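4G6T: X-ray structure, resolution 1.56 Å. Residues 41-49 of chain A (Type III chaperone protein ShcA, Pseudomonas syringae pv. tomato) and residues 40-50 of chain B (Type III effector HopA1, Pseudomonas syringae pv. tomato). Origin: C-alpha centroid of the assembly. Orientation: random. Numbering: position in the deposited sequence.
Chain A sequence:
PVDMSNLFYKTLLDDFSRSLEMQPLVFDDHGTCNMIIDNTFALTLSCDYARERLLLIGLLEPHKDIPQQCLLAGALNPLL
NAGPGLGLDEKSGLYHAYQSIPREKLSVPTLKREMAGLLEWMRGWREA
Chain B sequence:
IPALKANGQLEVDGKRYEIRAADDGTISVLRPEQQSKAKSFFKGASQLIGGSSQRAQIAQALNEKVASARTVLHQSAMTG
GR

Chain A 41-49: FALTLSCDY
Chain B 40-50: SFFKGASQLIG

Chain A 41-48 is a β strand, and Phe A41 to Asp A48 keep extended angles (phi -90 to -139°, psi 89 to 144°). The chain B helix, under way at Ser B40, runs beside it in nearly the same direction: the axes differ by 8° and approach to 9.1 Å. CA-CA pairs set the register: Ala A42-Phe B41 7.8 Å, Thr A44-Ala B45 7.1 Å, Ser A46-Ser B46 7.0 Å, Asp A48-Ile B49 7.7 Å. Strand alternation turns the CB atoms of Ala A42, Thr A44, Ser A46 and Asp A48 toward chain B.

Phe B41 (-57/-51; chi1 169°, t; chi2 80°) points toward the strand. Phe B41 CD2 lies 3.8 Å from Ala A42 CB, an apolar contact, and CE2 3.4 Å from Thr A44 OG1. Phe B42 (-65/-36; chi1 -71°, m; chi2 -50°) has CA-to-CB sideways to the strand, yet its ring end comes nearer: CZ is 3.6 Å from Ala A42 CB, and CE1 meets Leu A43 O at 3.6 Å along the ring edge. Thr A44 (chi1 -51°, m) thus sits by both rings, with OG1 3.7 Å from Phe B42 CD1; this hydroxyl is hydrogen-bonded elsewhere in the structure.

Gly B44 N donates to Ser B40 O at 3.1 Å. Ala B45 (-64/-37) places CB 3.8 Å from Thr A44 OG1 and opens a type I turn through Ser B46 (-78/-7) and Gln B47 (-102/-2), closed by Leu B48 N to Ala B45 O at 3.3 Å.

Ile B49 (-81/140; chi1 -66°, m; chi2 164°, t) brings CD1 to 3.5 Å from Ser A46 OG and CG2 to 3.6 Å from Asp A48 OD2. No direct hydrogen bond crosses the contact; one water bridges it, lying 3.1 Å from Ser A46 OG (chi1 -172°, t) and donating to Ala B45 O at 2.6 Å.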

ATOM      1  N   PHE A  41      -6.130   4.163  -9.102  1.00 22.70           N
ATOM      2  CA  PHE A  41      -5.736   4.491  -7.749  1.00 21.43           C
ATOM      3  C   PHE A  41      -4.289   4.082  -7.491  1.00 20.64           C
ATOM      4  O   PHE A  41      -3.862   2.968  -7.864  1.00 21.99           O
ATOM      5  CB  PHE A  41      -6.610   3.786  -6.751  1.00 20.96           C
ATOM      6  CG  PHE A  41      -8.009   4.253  -6.733  1.00 21.40           C
ATOM      7  CD1 PHE A  41      -8.272   5.570  -6.334  1.00 23.68           C
ATOM      8  CD2 PHE A  41      -9.042   3.412  -7.008  1.00 22.85           C
ATOM      9  CE1 PHE A  41      -9.552   6.025  -6.276  1.00 21.97           C
ATOM     10  CE2 PHE A  41     -10.345   3.869  -6.921  1.00 25.52           C
ATOM     11  CZ  PHE A  41     -10.586   5.186  -6.568  1.00 25.42           C
ATOM     12  N   ALA A  42      -3.578   4.916  -6.767  1.00 20.53           N
ATOM     13  CA  ALA A  42      -2.258   4.637  -6.313  1.00 18.47           C
ATOM     14  C   ALA A  42      -2.239   4.185  -4.857  1.00 19.93           C
ATOM     15  O   ALA A  42      -2.740   4.937  -4.030  1.00 19.63           O
ATOM     16  CB  ALA A  42      -1.342   5.831  -6.517  1.00 20.79           C
ATOM     17  N   LEU A  43      -1.665   3.017  -4.568  1.00 20.09           N
ATOM     18  CA  LEU A  43      -1.755   2.378  -3.224  1.00 22.33           C
ATOM     19  C   LEU A  43      -0.379   1.819  -2.937  1.00 24.52           C
ATOM     20  O   LEU A  43       0.365   1.352  -3.828  1.00 26.39           O
ATOM     21  CB  LEU A  43      -2.845   1.322  -3.158  1.00 24.69           C
ATOM     22  CG  LEU A  43      -3.420   0.797  -1.823  1.00 35.56           C
ATOM     23  CD1 LEU A  43      -4.886   0.429  -1.939  1.00 32.92           C
ATOM     24  CD2 LEU A  43      -2.629  -0.414  -1.336  1.00 37.68           C
ATOM     25  N   THR A  44       0.044   1.873  -1.688  1.00 21.24           N
ATOM     26  CA  THR A  44       1.297   1.283  -1.274  1.00 21.88           C
ATOM     27  C   THR A  44       1.083   0.471  -0.031  1.00 21.15           C
ATOM     28  O   THR A  44       0.337   0.888   0.869  1.00 22.09           O
ATOM     29  CB  THR A  44       2.461   2.235  -1.063  1.00 26.00           C
ATOM     30  OG1 THR A  44       2.595   3.073  -2.241  1.00 31.04           O
ATOM     31  CG2 THR A  44       3.707   1.364  -0.974  1.00 25.87           C
ATOM     32  N   LEU A  45       1.663  -0.711   0.024  1.00 19.86           N
ATOM     33  CA  LEU A  45       1.754  -1.463   1.287  1.00 20.66           C
ATOM     34  C   LEU A  45       3.141  -1.273   1.855  1.00 22.02           C
ATOM     35  O   LEU A  45       4.156  -1.445   1.139  1.00 22.49           O
ATOM     36  CB  LEU A  45       1.532  -2.925   1.045  1.00 21.55           C
ATOM     37  CG  LEU A  45       0.233  -3.439   0.515  1.00 22.59           C
ATOM     38  CD1 LEU A  45       0.238  -4.945   0.327  1.00 25.02           C
ATOM     39  CD2 LEU A  45      -0.947  -3.001   1.372  1.00 25.91           C
ATOM     40  N   SER A  46       3.245  -0.918   3.141  1.00 18.95           N
ATOM     41  CA  SER A  46       4.503  -0.558   3.751  1.00 20.14           C
ATOM     42  C   SER A  46       4.676  -1.330   5.057  1.00 21.46           C
ATOM     43  O   SER A  46       3.770  -1.290   5.905  1.00 21.21           O
ATOM     44  CB  SER A  46       4.578   0.940   4.024  1.00 23.29           C
ATOM     45  OG  SER A  46       5.842   1.409   4.467  1.00 30.24           O
ATOM     46  N   CYS A  47       5.830  -2.001   5.215  1.00 21.48           N
ATOM     47  CA  CYS A  47       6.043  -2.810   6.390  1.00 20.99           C
ATOM     48  C   CYS A  47       6.687  -1.977   7.484  1.00 22.76           C
ATOM     49  O   CYS A  47       7.785  -1.462   7.302  1.00 25.45           O
ATOM     50  CB  CYS A  47       7.032  -3.950   6.056  1.00 21.13           C
ATOM     51  SG  CYS A  47       6.370  -5.116   4.889  1.00 22.92           S
ATOM     52  N   ASP A  48       6.021  -1.845   8.627  1.00 21.87           N
ATOM     53  CA  ASP A  48       6.624  -1.133   9.726  1.00 22.91           C
ATOM     54  C   ASP A  48       7.077  -2.172  10.740  1.00 21.76           C
ATOM     55  O   ASP A  48       6.332  -2.583  11.633  1.00 22.66           O
ATOM     56  CB  ASP A  48       5.636  -0.146  10.321  1.00 23.34           C
ATOM     57  CG  ASP A  48       6.252   0.698  11.417  1.00 25.53           C
ATOM     58  OD1 ASP A  48       7.383   0.425  11.846  1.00 25.83           O
ATOM     59  OD2 ASP A  48       5.550   1.656  11.863  1.00 25.10           O
ATOM     60  N   TYR A  49       8.290  -2.646  10.567  1.00 23.27           N
ATOM     61  CA  TYR A  49       8.752  -3.819  11.307  1.00 22.24           C
ATOM     62  C   TYR A  49       8.859  -3.501  12.794  1.00 21.83           C
ATOM     63  O   TYR A  49       8.437  -4.324  13.580  1.00 25.12           O
ATOM     64  CB  TYR A  49      10.129  -4.295  10.821  1.00 23.25           C
ATOM     65  CG  TYR A  49      10.279  -4.511   9.301  1.00 22.16           C
ATOM     66  CD1 TYR A  49       9.694  -5.623   8.658  1.00 22.34           C
ATOM     67  CD2 TYR A  49      10.928  -3.589   8.548  1.00 23.32           C
ATOM     68  CE1 TYR A  49       9.795  -5.772   7.285  1.00 22.92           C
ATOM     69  CE2 TYR A  49      10.998  -3.753   7.182  1.00 23.03           C
ATOM     70  CZ  TYR A  49      10.487  -4.855   6.578  1.00 23.10           C
ATOM     71  OH  TYR A  49      10.595  -5.010   5.192  1.00 23.50           O
TER
ATOM     72  N   SER B  40       4.745  11.328  -7.602  1.00 25.57           N
ATOM     73  CA  SER B  40       5.186  12.008  -6.383  1.00 23.93           C
ATOM     74  C   SER B  40       4.797  11.164  -5.147  1.00 26.09           C
ATOM     75  O   SER B  40       5.607  11.008  -4.201  1.00 25.34           O
ATOM     76  CB  SER B  40       4.567  13.369  -6.245  1.00 30.33           C
ATOM     77  OG  SER B  40       5.103  14.257  -7.211  1.00 40.32           O
ATOM     78  N   PHE B  41       3.576  10.649  -5.160  1.00 23.85           N
ATOM     79  CA  PHE B  41       3.106   9.775  -4.071  1.00 21.77           C
ATOM     80  C   PHE B  41       4.038   8.584  -3.921  1.00 25.15           C
ATOM     81  O   PHE B  41       4.519   8.286  -2.824  1.00 24.95           O
ATOM     82  CB  PHE B  41       1.704   9.335  -4.373  1.00 22.66           C
ATOM     83  CG  PHE B  41       1.216   8.244  -3.487  1.00 24.37           C
ATOM     84  CD1 PHE B  41       0.757   8.556  -2.225  1.00 25.67           C
ATOM     85  CD2 PHE B  41       1.247   6.935  -3.891  1.00 23.21           C
ATOM     86  CE1 PHE B  41       0.326   7.560  -1.396  1.00 25.31           C
ATOM     87  CE2 PHE B  41       0.831   5.922  -3.058  1.00 22.82           C
ATOM     88  CZ  PHE B  41       0.345   6.246  -1.806  1.00 24.27           C
ATOM     89  N   PHE B  42       4.319   7.888  -5.009  1.00 23.64           N
ATOM     90  CA  PHE B  42       5.147   6.663  -4.911  1.00 24.37           C
ATOM     91  C   PHE B  42       6.565   6.973  -4.468  1.00 27.73           C
ATOM     92  O   PHE B  42       7.202   6.210  -3.724  1.00 32.07           O
ATOM     93  CB  PHE B  42       5.161   5.869  -6.227  1.00 24.24           C
ATOM     94  CG  PHE B  42       3.903   5.202  -6.562  1.00 25.38           C
ATOM     95  CD1 PHE B  42       3.224   4.387  -5.641  1.00 23.09           C
ATOM     96  CD2 PHE B  42       3.373   5.295  -7.839  1.00 25.07           C
ATOM     97  CE1 PHE B  42       2.034   3.738  -5.973  1.00 23.05           C
ATOM     98  CE2 PHE B  42       2.210   4.612  -8.187  1.00 24.82           C
ATOM     99  CZ  PHE B  42       1.529   3.817  -7.263  1.00 25.23           C
ATOM    100  N   LYS B  43       7.095   8.093  -4.921  1.00 26.71           N
ATOM    101  CA  LYS B  43       8.453   8.489  -4.581  1.00 31.32           C
ATOM    102  C   LYS B  43       8.616   8.734  -3.101  1.00 32.60           C
ATOM    103  O   LYS B  43       9.646   8.423  -2.546  1.00 32.00           O
ATOM    104  CB  LYS B  43       8.825   9.744  -5.380  1.00 34.61           C
ATOM    105  CG  LYS B  43      10.105  10.442  -4.942  1.00 42.90           C
ATOM    106  CD  LYS B  43      10.719  11.263  -6.077  1.00 46.45           C
ATOM    107  CE  LYS B  43      12.007  11.935  -5.622  1.00 49.38           C
ATOM    108  NZ  LYS B  43      12.604  12.787  -6.683  1.00 55.52           N
ATOM    109  N   GLY B  44       7.607   9.348  -2.492  1.00 29.67           N
ATOM    110  CA  GLY B  44       7.670   9.717  -1.081  1.00 29.52           C
ATOM    111  C   GLY B  44       7.191   8.603  -0.178  1.00 29.64           C
ATOM    112  O   GLY B  44       7.469   8.681   1.027  1.00 30.30           O
ATOM    113  N   ALA B  45       6.530   7.576  -0.713  1.00 28.84           N
ATOM    114  CA  ALA B  45       5.719   6.686   0.172  1.00 28.54           C
ATOM    115  C   ALA B  45       6.590   5.939   1.173  1.00 33.29           C
ATOM    116  O   ALA B  45       6.199   5.750   2.336  1.00 36.05           O
ATOM    117  CB  ALA B  45       4.845   5.700  -0.623  1.00 31.74           C
ATOM    118  N   SER B  46       7.764   5.526   0.754  1.00 32.69           N
ATOM    119  CA  SER B  46       8.584   4.724   1.648  1.00 36.71           C
ATOM    120  C   SER B  46       9.305   5.544   2.720  1.00 40.53           C
ATOM    121  O   SER B  46       9.912   4.956   3.652  1.00 42.13           O
ATOM    122  CB  SER B  46       9.566   3.875   0.855  1.00 37.87           C
ATOM    123  OG  SER B  46      10.545   4.704   0.300  1.00 43.05           O
ATOM    124  N   GLN B  47       9.215   6.872   2.635  1.00 35.15           N
ATOM    125  CA  GLN B  47       9.857   7.753   3.615  1.00 40.24           C
ATOM    126  C   GLN B  47       8.845   8.271   4.587  1.00 34.62           C
ATOM    127  O   GLN B  47       9.211   9.016   5.495  1.00 37.33           O
ATOM    128  CB  GLN B  47      10.537   8.990   2.982  1.00 45.75           C
ATOM    129  CG  GLN B  47      11.284   8.761   1.688  1.00 54.19           C
ATOM    130  CD  GLN B  47      12.272   7.636   1.812  1.00 59.61           C
ATOM    131  OE1 GLN B  47      12.675   7.282   2.914  1.00 67.19           O
ATOM    132  NE2 GLN B  47      12.666   7.060   0.681  1.00 65.33           N
ATOM    133  N   LEU B  48       7.567   7.912   4.409  1.00 33.34           N
ATOM    134  CA  LEU B  48       6.489   8.556   5.186  1.00 33.04           C
ATOM    135  C   LEU B  48       6.622   8.230   6.677  1.00 34.60           C
ATOM    136  O   LEU B  48       6.593   9.111   7.532  1.00 39.20           O
ATOM    137  CB  LEU B  48       5.106   8.127   4.700  1.00 36.35           C
ATOM    138  CG  LEU B  48       4.607   8.896   3.481  1.00 35.36           C
ATOM    139  CD1 LEU B  48       3.367   8.211   2.913  1.00 34.86           C
ATOM    140  CD2 LEU B  48       4.343  10.360   3.874  1.00 38.12           C
ATOM    141  N   ILE B  49       6.847   6.977   6.967  1.00 30.04           N
ATOM    142  CA  ILE B  49       6.762   6.466   8.312  1.00 29.52           C
ATOM    143  C   ILE B  49       8.046   6.797   9.026  1.00 31.31           C
ATOM    144  O   ILE B  49       9.119   6.754   8.448  1.00 32.33           O
ATOM    145  CB  ILE B  49       6.472   4.954   8.269  1.00 34.58           C
ATOM    146  CG1 ILE B  49       5.076   4.745   7.686  1.00 36.82           C
ATOM    147  CG2 ILE B  49       6.561   4.301   9.632  1.00 36.38           C
ATOM    148  CD1 ILE B  49       4.805   3.338   7.223  1.00 42.30           C
ATOM    149  N   GLY B  50       7.947   7.191  10.289  1.00 29.92           N
ATOM    150  CA  GLY B  50       9.112   7.544  11.086  1.00 30.82           C
ATOM    151  C   GLY B  50      10.040   6.352  11.233  1.00 34.27           C
ATOM    152  O   GLY B  50       9.582   5.213  11.325  1.00 37.04           O
TER
HETATM  153  O   HOH W   1       6.479   4.445   4.604  1.00 35.16           O